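Local coordinates for protein inactive poly [ADP-ribose] polymerase RCD1 (Arabidopsis thaliana, PDB 5NGO) that is an inactive homologue of poly(ADP-ribose) polymerases that probably acts through protein binding rather than catalysis and is targeted by the downy mildew effector HaRxL106, at residues V26-V31 with F178-K183; W66-R71 with R121-C126; N132-R137 with E148-G153; K140-S145 with I164-N169. All coordinates share one frame; numbering follows the deposited sequence.

Contact 1 of 4, residues V26-V31 with F178-K183; sequences VPVLDV and FVVRFK
With CG1 anti to the backbone N in both Val28 and Val180, CG of Phe182 in the crowded place between N and the carbonyl carbon (chi1 69°), and Arg181 extended from CG to NE, the side chains fall on two faces of an antiparallel strand pair interrupted by a classic beta bulge. Two residues, Leu29 and Asp30, stand opposite the single Arg181. Arg181 O accepts Leu29 N at 2.8 Å, the donor standing above the carbonyl plane, and takes a weak second hydrogen bond from Asp30 N. Regular pairing resumes at once, since Arg181 N gives a nearly straight bond (163°) to Asp30 O at 2.9 Å. Before the bulge, Lys183 N donates to Pro27 O, almost along the C=O axis. Val28, Val31, Val180 and Phe182 share the face covered by helix 9-19, where Val28 CG1 meets Val180 CG1 at 4.2 Å and Phe16 packs on the Phe182 ring. Val26 CG2, also anti to its N, reaches Phe182 CD2 obliquely at 3.9 Å. On the other face Asp30 CB touches Arg181 CD at 3.9 Å, and Asp30 OD2 sits over one guanidinium face, 4.2 Å from Arg181 NE, with no N-H aimed at it.

Contact 2 of 4, residues W66-R71 with R121-C126; sequences WLPAKR and RYMVLC
Trp66 swings CG beside its own backbone N (chi1 -60°), laying the indole across the side chains of strand 121-129. Leu125 CD1 stands 3.6 Å from the centroid of the six-membered ring of Trp66, only 4° off its normal, a CH-pi contact over the middle of the face. Met123 crosses the indole at about a right angle, its CG 3.5 Å from Trp66 CE3 and its sulfur in an oblique Met-aromatic contact with the five-membered ring; the indole NE1 is hydrogen-bonded to Ala103 O. Leu67 turns to the other face, beside Val124 and Cys126 SG, and its backbone makes both bonds of a hydrogen-bonded pair: Leu67 N to Val124 O and Val124 N to Leu67 O, each 2.8 Å. This is antiparallel pairing of strands 62-68 and 121-129 in the central sheet of the PARP catalytic-domain fold. Pro68 faces Met123 as a non-hydrogen-bonded pair. Ala69 N then bonds to Tyr122 O at 3.1 Å, while its methyl rests on Val124 CG2. Water 1 accepts from Tyr122 N at 2.9 Å and lies 2.6 Å from Ala69 O, bridging the parting chains. Arg71, poorly ordered, lies alongside Tyr122, its CA over one ring face and its CB 3.6 Å from Tyr122 CE1. The Arg71 guanidinium is turned 72° from the Tyr122 ring and salt-bridged to Glu117, while Tyr122 OH hydrogen-bonds to Asp116.

Contact 3 of 4, residues N132-R137 with E148-G153; sequences NMELLR and EEYDNG
Residues 132-136 and 149-153 run in the same general sense, their end-to-end directions 52° apart, and meet in one parallel beta bridge between Glu134 and Gly153. Glu134 N donates a hydrogen bond to Asn152 O at 3.0 Å, and Glu134 is also backbone-bonded to Val154, the next residue after Gly153; ahead of the bridge Asp151 N gives a nearly straight bond (172°) to Asn132 O at 2.9 Å. Asp151 OD2 accepts Asn132 N at 2.9 Å through its anti lone pair, so Asp151 holds both the backbone N and O of Asn132. Tyr150 is sandwiched: Glu149 CG lies over the centre of one ring face, and Glu134 CB comes against the opposite face in a CH-pi contact, 4.1 Å from the ring centroid. Glu134 itself is extended, its CG anti to the backbone N, and carries its carboxylate past Tyr150 CB to hydrogen bonds with Gly146 N and Gln142 NE2. Leu136 CD1 presses on Gly153 CA at 3.5 Å. Strand 134-135 is the outermost of the sheet on this side, next to 153-154; Gly153 bonds on to Ile164 of strand 162-165, and helix 37-57 borders the other end, where Arg57 makes a salt bridge with Asp151 OD1.

Contact 4 of 4, residues K140-S145 with I164-N169; sequences KAQFFS and IVWNIN
Trp166, with CG anti to its carbonyl carbon (chi1 -51°), spreads its indole flat beneath the backbone of residues 143-145, and this one ring carries nearly the whole contact. Phe144 C hangs 3.6 Å above the indole plane of Trp166 over its centre; Ser145 N comes 3.4 Å from Trp166 NE1, two donors that merely pack. Gln142 is extended, its CG anti to the backbone N, and crosses the six-membered end of the indole obliquely: its CG and CD both lie 3.6 Å from Trp166 CH2, with amide and indole planes 22° apart. The amide is fixed by its own loop, since Gln142 NE2 hydrogen-bonds to Phe144 O at 2.8 Å, the acceptor in the amide plane. Phe143 and Phe144 point away from the tryptophan, each with CG between the backbone N and the carbonyl carbon (chi1 60° and 66°), which sets Phe144 CD1 over the centre of the Phe143 ring. Ser145 OG turns instead to Gly147 O and Tyr150 O. Ile164 CG2 lies against the opposite indole face, toward its rim, so Trp166 is wedged between strand 162-165 and the loop joining strands 134-135 and 153-154, while the Val165 backbone hydrogen-bonds to Ile98 of the next strand, 98-102.

In the fold
All four contacts reach one mixed sheet. Contact 1 pairs the edge strand 28-33 with 174-182, and its segments enclose the other three along the chain. Contact 2 pairs the next two strands, 121-129 and 62-68, its centre 9 Å from that of contact 1: strands 174-182 and 121-129 are neighbours, joined by backbone bonds such as Arg121 N to Phe182 O. Contacts 3 and 4 sit beyond the chain's centre, 10 Å apart by centres and 32 and 29 Å from contact 1. Their segments alternate in sequence, interlocking the 132-153 region with strand 162-165. Residues near the two chain ends close one edge of the PARP-type domain, while the chain between 132 and 169 forms the other.

Contact 1 of 4, residues V26-V31 with F178-K183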
# COMPACT_ATOMS: atom_id res chain seq x y z
N VAL A 26 -0.80 -19.96 6.26
CA VAL A 26 -1.45 -18.66 6.30
C VAL A 26 -2.78 -18.75 5.56
O VAL A 26 -2.86 -18.43 4.39
CB VAL A 26 -0.57 -17.53 5.71
CG1 VAL A 26 0.11 -17.84 4.38
CG2 VAL A 26 -1.32 -16.18 5.85
N PRO A 27 -3.84 -19.18 6.26
CA PRO A 27 -5.13 -19.34 5.56
C PRO A 27 -5.73 -17.99 5.17
O PRO A 27 -5.76 -17.07 5.97
CB PRO A 27 -5.99 -20.09 6.58
CG PRO A 27 -5.40 -19.79 7.92
CD PRO A 27 -3.93 -19.63 7.67
N VAL A 28 -6.16 -17.90 3.91
CA VAL A 28 -6.85 -16.74 3.38
C VAL A 28 -8.34 -17.02 3.49
O VAL A 28 -8.87 -17.88 2.79
CB VAL A 28 -6.48 -16.47 1.91
CG1 VAL A 28 -7.34 -15.37 1.32
CG2 VAL A 28 -5.01 -16.08 1.82
N LEU A 29 -9.02 -16.27 4.35
CA LEU A 29 -10.45 -16.41 4.54
C LEU A 29 -11.27 -15.75 3.42
O LEU A 29 -12.32 -16.26 3.04
CB LEU A 29 -10.88 -15.82 5.88
CG LEU A 29 -10.17 -16.30 7.13
CD1 LEU A 29 -10.99 -15.83 8.35
CD2 LEU A 29 -10.01 -17.80 7.19
N ASP A 30 -10.79 -14.62 2.89
CA ASP A 30 -11.56 -13.84 1.93
C ASP A 30 -10.71 -12.83 1.18
O ASP A 30 -9.72 -12.34 1.71
CB ASP A 30 -12.71 -13.09 2.67
CG ASP A 30 -13.81 -12.60 1.72
OD1 ASP A 30 -14.05 -13.20 0.63
OD2 ASP A 30 -14.47 -11.62 2.07
N VAL A 31 -11.10 -12.55 -0.06
CA VAL A 31 -10.52 -11.47 -0.84
C VAL A 31 -11.71 -10.66 -1.34
O VAL A 31 -12.58 -11.20 -2.04
CB VAL A 31 -9.68 -11.98 -2.02
CG1 VAL A 31 -9.16 -10.81 -2.84
CG2 VAL A 31 -8.53 -12.80 -1.50
N PHE A 178 -8.22 -3.79 -2.83
CA PHE A 178 -8.60 -5.13 -2.37
C PHE A 178 -8.30 -5.30 -0.88
O PHE A 178 -7.33 -4.75 -0.40
CB PHE A 178 -7.86 -6.19 -3.12
CG PHE A 178 -8.14 -6.26 -4.60
CD1 PHE A 178 -7.40 -5.52 -5.49
CD2 PHE A 178 -9.03 -7.20 -5.09
CE1 PHE A 178 -7.65 -5.63 -6.88
CE2 PHE A 178 -9.28 -7.33 -6.44
CZ PHE A 178 -8.58 -6.56 -7.36
N VAL A 179 -9.17 -6.02 -0.18
CA VAL A 179 -8.94 -6.41 1.20
C VAL A 179 -8.77 -7.92 1.27
O VAL A 179 -9.63 -8.67 0.78
CB VAL A 179 -10.11 -6.02 2.13
CG1 VAL A 179 -9.81 -6.43 3.56
CG2 VAL A 179 -10.35 -4.51 2.07
N VAL A 180 -7.67 -8.37 1.88
CA VAL A 180 -7.41 -9.78 2.10
C VAL A 180 -7.57 -10.06 3.58
O VAL A 180 -6.87 -9.44 4.40
CB VAL A 180 -5.97 -10.15 1.64
CG1 VAL A 180 -5.66 -11.62 1.99
CG2 VAL A 180 -5.81 -9.93 0.15
N ARG A 181 -8.50 -10.95 3.92
CA ARG A 181 -8.71 -11.41 5.29
C ARG A 181 -7.95 -12.71 5.49
O ARG A 181 -8.10 -13.64 4.71
CB ARG A 181 -10.19 -11.66 5.55
CG ARG A 181 -11.02 -10.40 5.50
CD ARG A 181 -12.49 -10.66 5.77
NE ARG A 181 -13.25 -9.45 5.47
CZ ARG A 181 -14.53 -9.25 5.75
NH1 ARG A 181 -15.24 -10.16 6.42
NH2 ARG A 181 -15.09 -8.10 5.40
N PHE A 182 -7.17 -12.78 6.57
CA PHE A 182 -6.32 -13.94 6.83
C PHE A 182 -6.05 -14.20 8.33
O PHE A 182 -6.45 -13.42 9.19
CB PHE A 182 -5.01 -13.79 6.06
CG PHE A 182 -4.11 -12.70 6.58
CD1 PHE A 182 -4.34 -11.37 6.26
CD2 PHE A 182 -3.02 -13.00 7.38
CE1 PHE A 182 -3.53 -10.36 6.73
CE2 PHE A 182 -2.18 -11.99 7.86
CZ PHE A 182 -2.44 -10.67 7.53
N LYS A 183 -5.40 -15.33 8.60
CA LYS A 183 -4.90 -15.66 9.94
C LYS A 183 -3.43 -16.10 9.92
O LYS A 183 -2.95 -16.54 8.90
CB LYS A 183 -5.71 -16.77 10.58
CG LYS A 183 -7.19 -16.47 10.71
CD LYS A 183 -7.92 -17.54 11.51
CE LYS A 183 -8.94 -16.90 12.43
NZ LYS A 183 -9.89 -17.86 13.04

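Contact 2 of 4, residues W66-R71 with R121-C126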
# COMPACT_ATOMS: atom_id res chain seq x y z
N TRP A 66 1.22 -3.59 -0.54
CA TRP A 66 0.38 -4.04 0.55
C TRP A 66 0.42 -3.03 1.69
O TRP A 66 1.50 -2.54 2.07
CB TRP A 66 0.85 -5.38 1.09
CG TRP A 66 0.84 -6.48 0.10
CD1 TRP A 66 1.89 -6.97 -0.60
CD2 TRP A 66 -0.30 -7.24 -0.32
NE1 TRP A 66 1.49 -7.97 -1.44
CE2 TRP A 66 0.14 -8.16 -1.28
CE3 TRP A 66 -1.65 -7.24 0.04
CZ2 TRP A 66 -0.71 -9.07 -1.90
CZ3 TRP A 66 -2.50 -8.12 -0.57
CH2 TRP A 66 -2.03 -9.04 -1.53
N LEU A 67 -0.76 -2.71 2.21
CA LEU A 67 -0.92 -1.79 3.32
C LEU A 67 -1.55 -2.53 4.51
O LEU A 67 -2.69 -2.99 4.40
CB LEU A 67 -1.84 -0.62 2.89
CG LEU A 67 -2.12 0.44 3.95
CD1 LEU A 67 -0.84 1.14 4.41
CD2 LEU A 67 -3.08 1.48 3.35
N PRO A 68 -0.84 -2.67 5.63
CA PRO A 68 -1.46 -3.26 6.82
C PRO A 68 -2.63 -2.44 7.31
O PRO A 68 -2.52 -1.19 7.35
CB PRO A 68 -0.34 -3.27 7.85
CG PRO A 68 0.95 -3.11 7.06
CD PRO A 68 0.59 -2.37 5.84
N ALA A 69 -3.73 -3.10 7.63
CA ALA A 69 -4.93 -2.40 8.08
C ALA A 69 -5.51 -3.07 9.32
O ALA A 69 -4.86 -3.91 9.93
CB ALA A 69 -5.95 -2.37 6.95
N LYS A 70 -6.71 -2.69 9.70
CA LYS A 70 -7.46 -3.33 10.76
C LYS A 70 -8.93 -3.18 10.42
O LYS A 70 -9.30 -2.27 9.66
CB LYS A 70 -7.13 -2.71 12.12
CG LYS A 70 -7.21 -1.19 12.13
CD LYS A 70 -6.71 -0.64 13.43
CE LYS A 70 -6.12 0.77 13.27
NZ LYS A 70 -5.64 1.29 14.58
N ARG A 71 -9.77 -4.04 10.99
CA ARG A 71 -11.22 -4.00 10.75
C ARG A 71 -11.82 -2.59 10.93
O ARG A 71 -12.59 -2.12 10.09
CB ARG A 71 -11.95 -5.01 11.64
CG ARG A 71 -13.47 -4.86 11.72
CD ARG A 71 -14.15 -6.13 12.21
NE ARG A 71 -14.05 -6.28 13.66
CZ ARG A 71 -14.71 -5.55 14.58
NH1 ARG A 71 -15.55 -4.57 14.22
NH2 ARG A 71 -14.50 -5.79 15.87
N ARG A 121 -7.08 -11.07 10.53
CA ARG A 121 -6.22 -9.96 10.17
C ARG A 121 -6.58 -9.45 8.78
O ARG A 121 -7.20 -10.18 8.00
CB ARG A 121 -4.76 -10.41 10.18
CG ARG A 121 -4.25 -10.83 11.53
CD ARG A 121 -2.89 -11.49 11.38
NE ARG A 121 -2.40 -12.04 12.64
CZ ARG A 121 -1.54 -11.45 13.48
NH1 ARG A 121 -1.02 -10.24 13.22
NH2 ARG A 121 -1.19 -12.08 14.59
N TYR A 122 -6.20 -8.22 8.49
CA TYR A 122 -6.63 -7.51 7.28
C TYR A 122 -5.48 -6.77 6.65
O TYR A 122 -4.84 -5.94 7.30
CB TYR A 122 -7.73 -6.51 7.60
CG TYR A 122 -8.94 -7.08 8.28
CD1 TYR A 122 -8.99 -7.25 9.65
CD2 TYR A 122 -10.06 -7.48 7.53
CE1 TYR A 122 -10.11 -7.79 10.27
CE2 TYR A 122 -11.20 -8.00 8.13
CZ TYR A 122 -11.22 -8.17 9.51
OH TYR A 122 -12.32 -8.68 10.15
N MET A 123 -5.24 -7.05 5.38
CA MET A 123 -4.20 -6.39 4.59
C MET A 123 -4.85 -5.85 3.31
O MET A 123 -5.60 -6.58 2.64
CB MET A 123 -3.14 -7.42 4.23
CG MET A 123 -1.93 -6.86 3.48
SD MET A 123 -0.54 -6.47 4.50
CE MET A 123 0.35 -8.01 4.36
N VAL A 124 -4.55 -4.59 2.96
CA VAL A 124 -5.14 -3.97 1.79
C VAL A 124 -4.13 -3.98 0.63
O VAL A 124 -2.98 -3.60 0.83
CB VAL A 124 -5.57 -2.51 2.09
CG1 VAL A 124 -6.13 -1.82 0.87
CG2 VAL A 124 -6.61 -2.49 3.19
N LEU A 125 -4.55 -4.43 -0.54
CA LEU A 125 -3.74 -4.30 -1.75
C LEU A 125 -4.08 -2.96 -2.41
O LEU A 125 -5.24 -2.70 -2.73
CB LEU A 125 -3.96 -5.43 -2.75
CG LEU A 125 -3.03 -5.44 -3.97
CD1 LEU A 125 -1.62 -5.71 -3.52
CD2 LEU A 125 -3.39 -6.50 -4.98
N CYS A 126 -3.05 -2.14 -2.62
CA CYS A 126 -3.20 -0.81 -3.22
C CYS A 126 -2.47 -0.69 -4.55
O CYS A 126 -1.48 -1.37 -4.79
CB CYS A 126 -2.58 0.23 -2.31
SG CYS A 126 -3.32 0.36 -0.69
O HOH W 1 -5.58 -6.32 10.62

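Contact 3 of 4, residues N132-R137 with E148-G153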
# COMPACT_ATOMS: atom_id res chain seq x y z
N ASN A 132 8.98 8.62 -10.46
CA ASN A 132 10.44 8.56 -10.35
C ASN A 132 10.84 8.26 -8.93
O ASN A 132 10.80 9.15 -8.06
CB ASN A 132 11.09 9.89 -10.75
CG ASN A 132 11.15 10.05 -12.23
OD1 ASN A 132 10.76 11.05 -12.76
ND2 ASN A 132 11.71 9.05 -12.90
N MET A 133 11.25 7.03 -8.68
CA MET A 133 11.50 6.56 -7.32
C MET A 133 12.80 7.10 -6.75
O MET A 133 13.83 7.02 -7.40
CB MET A 133 11.52 5.03 -7.29
CG MET A 133 10.22 4.41 -7.73
SD MET A 133 10.16 2.64 -7.55
CE MET A 133 10.13 2.44 -5.85
N GLU A 134 12.73 7.64 -5.53
CA GLU A 134 13.92 8.03 -4.79
C GLU A 134 14.41 6.83 -3.97
O GLU A 134 13.66 6.25 -3.19
CB GLU A 134 13.59 9.18 -3.84
CG GLU A 134 14.78 9.78 -3.13
CD GLU A 134 14.42 10.93 -2.19
OE1 GLU A 134 15.25 11.25 -1.31
OE2 GLU A 134 13.31 11.49 -2.28
N LEU A 135 15.68 6.47 -4.16
CA LEU A 135 16.36 5.52 -3.28
C LEU A 135 16.61 6.23 -1.95
O LEU A 135 17.31 7.26 -1.95
CB LEU A 135 17.68 5.04 -3.90
CG LEU A 135 18.59 4.01 -3.18
CD1 LEU A 135 17.76 2.93 -2.46
CD2 LEU A 135 19.65 3.42 -4.12
N LEU A 136 16.02 5.75 -0.86
CA LEU A 136 16.10 6.44 0.41
C LEU A 136 17.38 6.16 1.20
O LEU A 136 17.74 5.00 1.44
CB LEU A 136 14.89 6.12 1.29
CG LEU A 136 13.59 6.95 1.22
CD1 LEU A 136 13.35 7.71 -0.07
CD2 LEU A 136 12.37 6.11 1.56
N ARG A 137 17.98 7.26 1.64
CA ARG A 137 19.29 7.26 2.27
C ARG A 137 19.22 7.10 3.80
O ARG A 137 20.26 7.20 4.47
CB ARG A 137 20.05 8.56 1.94
CG ARG A 137 20.11 8.99 0.47
CD ARG A 137 21.36 8.59 -0.31
NE ARG A 137 22.60 8.98 0.37
CZ ARG A 137 23.74 8.28 0.43
NH1 ARG A 137 23.87 7.09 -0.15
NH2 ARG A 137 24.79 8.79 1.10
N GLU A 148 12.82 17.67 -6.51
CA GLU A 148 11.77 17.87 -7.53
C GLU A 148 11.75 16.80 -8.62
O GLU A 148 10.72 16.57 -9.23
CB GLU A 148 11.97 19.25 -8.18
CG GLU A 148 10.85 19.78 -9.06
CD GLU A 148 11.04 21.24 -9.43
OE1 GLU A 148 11.37 22.05 -8.54
OE2 GLU A 148 10.83 21.60 -10.62
N GLU A 149 12.90 16.17 -8.88
CA GLU A 149 12.98 15.08 -9.86
C GLU A 149 12.34 13.76 -9.38
O GLU A 149 12.01 12.91 -10.21
CB GLU A 149 14.44 14.85 -10.30
CG GLU A 149 15.38 14.20 -9.27
CD GLU A 149 16.19 15.18 -8.44
OE1 GLU A 149 15.70 16.27 -8.09
OE2 GLU A 149 17.34 14.82 -8.10
N TYR A 150 12.17 13.60 -8.05
CA TYR A 150 11.62 12.39 -7.45
C TYR A 150 10.17 12.55 -6.94
O TYR A 150 9.76 13.63 -6.51
CB TYR A 150 12.50 11.93 -6.27
CG TYR A 150 13.94 11.58 -6.61
CD1 TYR A 150 14.25 10.59 -7.55
CD2 TYR A 150 15.01 12.21 -5.95
CE1 TYR A 150 15.57 10.26 -7.85
CE2 TYR A 150 16.33 11.89 -6.23
CZ TYR A 150 16.60 10.91 -7.19
OH TYR A 150 17.91 10.59 -7.46
N ASP A 151 9.42 11.45 -6.97
CA ASP A 151 8.04 11.41 -6.49
C ASP A 151 7.98 10.75 -5.10
O ASP A 151 8.00 11.46 -4.10
CB ASP A 151 7.15 10.74 -7.53
CG ASP A 151 7.08 11.54 -8.82
OD1 ASP A 151 6.71 12.73 -8.78
OD2 ASP A 151 7.42 10.99 -9.89
N ASN A 152 7.92 9.42 -5.03
CA ASN A 152 7.82 8.69 -3.75
C ASN A 152 9.10 7.86 -3.53
O ASN A 152 9.92 7.72 -4.44
CB ASN A 152 6.55 7.83 -3.73
CG ASN A 152 5.27 8.69 -3.71
OD1 ASN A 152 5.12 9.58 -2.89
ND2 ASN A 152 4.36 8.42 -4.63
N GLY A 153 9.28 7.34 -2.32
CA GLY A 153 10.56 6.74 -1.90
C GLY A 153 10.55 5.22 -1.85
O GLY A 153 9.50 4.60 -1.68

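Contact 4 of 4, residues K140-S145 with I164-N169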
# COMPACT_ATOMS: atom_id res chain seq x y z
N LYS A 140 15.87 9.88 9.07
CA LYS A 140 14.74 9.77 10.02
C LYS A 140 13.74 10.95 9.96
O LYS A 140 12.55 10.78 10.23
CB LYS A 140 15.29 9.63 11.45
CG LYS A 140 14.25 9.37 12.54
CD LYS A 140 14.75 8.36 13.61
CE LYS A 140 13.72 7.28 13.96
NZ LYS A 140 14.31 5.92 14.11
N ALA A 141 14.25 12.12 9.60
CA ALA A 141 13.46 13.36 9.55
C ALA A 141 12.85 13.69 8.18
O ALA A 141 12.29 14.78 8.03
CB ALA A 141 14.31 14.53 10.03
N GLN A 142 12.95 12.81 7.18
CA GLN A 142 12.42 13.12 5.85
C GLN A 142 10.90 12.92 5.87
O GLN A 142 10.41 11.90 6.34
CB GLN A 142 13.07 12.28 4.75
CG GLN A 142 12.78 12.76 3.33
CD GLN A 142 13.59 12.05 2.25
OE1 GLN A 142 14.43 11.22 2.54
NE2 GLN A 142 13.33 12.40 0.98
N PHE A 143 10.17 13.93 5.41
CA PHE A 143 8.70 13.85 5.24
C PHE A 143 8.24 14.27 3.84
O PHE A 143 7.04 14.28 3.57
CB PHE A 143 7.98 14.65 6.35
CG PHE A 143 8.32 16.12 6.39
CD1 PHE A 143 9.50 16.56 6.97
CD2 PHE A 143 7.43 17.07 5.88
CE1 PHE A 143 9.82 17.91 7.02
CE2 PHE A 143 7.73 18.42 5.94
CZ PHE A 143 8.93 18.85 6.51
N PHE A 144 9.19 14.55 2.95
CA PHE A 144 8.88 14.83 1.57
C PHE A 144 10.03 14.45 0.63
O PHE A 144 11.12 14.11 1.06
CB PHE A 144 8.44 16.29 1.38
CG PHE A 144 9.51 17.32 1.66
CD1 PHE A 144 9.67 17.84 2.94
CD2 PHE A 144 10.36 17.77 0.64
CE1 PHE A 144 10.65 18.81 3.21
CE2 PHE A 144 11.34 18.73 0.91
CZ PHE A 144 11.49 19.25 2.19
N SER A 145 9.73 14.47 -0.66
CA SER A 145 10.68 14.18 -1.72
C SER A 145 12.03 14.87 -1.51
O SER A 145 12.08 16.08 -1.33
CB SER A 145 10.10 14.63 -3.05
OG SER A 145 10.93 14.22 -4.12
N ILE A 164 7.66 4.27 0.54
CA ILE A 164 7.22 5.36 1.40
C ILE A 164 6.52 6.33 0.47
O ILE A 164 7.13 6.83 -0.47
CB ILE A 164 8.40 6.10 2.07
CG1 ILE A 164 9.29 5.14 2.86
CG2 ILE A 164 7.89 7.22 2.97
CD1 ILE A 164 8.69 4.68 4.17
N VAL A 165 5.23 6.57 0.72
CA VAL A 165 4.49 7.61 0.01
C VAL A 165 4.37 8.79 0.97
O VAL A 165 3.88 8.64 2.10
CB VAL A 165 3.11 7.11 -0.42
CG1 VAL A 165 2.27 8.25 -0.99
CG2 VAL A 165 3.25 5.99 -1.43
N TRP A 166 4.84 9.96 0.52
CA TRP A 166 4.87 11.17 1.40
C TRP A 166 3.46 11.64 1.71
O TRP A 166 2.54 11.43 0.92
CB TRP A 166 5.68 12.30 0.76
CG TRP A 166 7.02 11.85 0.30
CD1 TRP A 166 7.47 11.77 -0.99
CD2 TRP A 166 8.07 11.33 1.13
NE1 TRP A 166 8.74 11.26 -1.01
CE2 TRP A 166 9.13 10.98 0.27
CE3 TRP A 166 8.21 11.14 2.51
CZ2 TRP A 166 10.33 10.46 0.76
CZ3 TRP A 166 9.39 10.62 2.99
CH2 TRP A 166 10.45 10.29 2.12
N ASN A 167 3.28 12.29 2.86
CA ASN A 167 1.95 12.72 3.32
C ASN A 167 1.19 13.52 2.28
O ASN A 167 0.01 13.24 2.05
CB ASN A 167 2.06 13.47 4.64
CG ASN A 167 2.28 12.53 5.82
OD1 ASN A 167 2.54 11.34 5.65
ND2 ASN A 167 2.19 13.06 7.03
N ILE A 168 1.86 14.45 1.62
CA ILE A 168 1.27 15.26 0.55
C ILE A 168 0.65 14.42 -0.59
O ILE A 168 -0.32 14.83 -1.22
CB ILE A 168 2.28 16.30 -0.04
CG1 ILE A 168 3.55 15.68 -0.64
CG2 ILE A 168 2.60 17.41 0.96
CD1 ILE A 168 4.19 16.53 -1.71
N ASN A 169 1.19 13.23 -0.83
CA ASN A 169 0.76 12.37 -1.93
C ASN A 169 -0.24 11.29 -1.52
O ASN A 169 -0.69 10.55 -2.38
CB ASN A 169 2.00 11.71 -2.55
CG ASN A 169 2.94 12.72 -3.22
OD1 ASN A 169 2.54 13.81 -3.62
ND2 ASN A 169 4.21 12.35 -3.33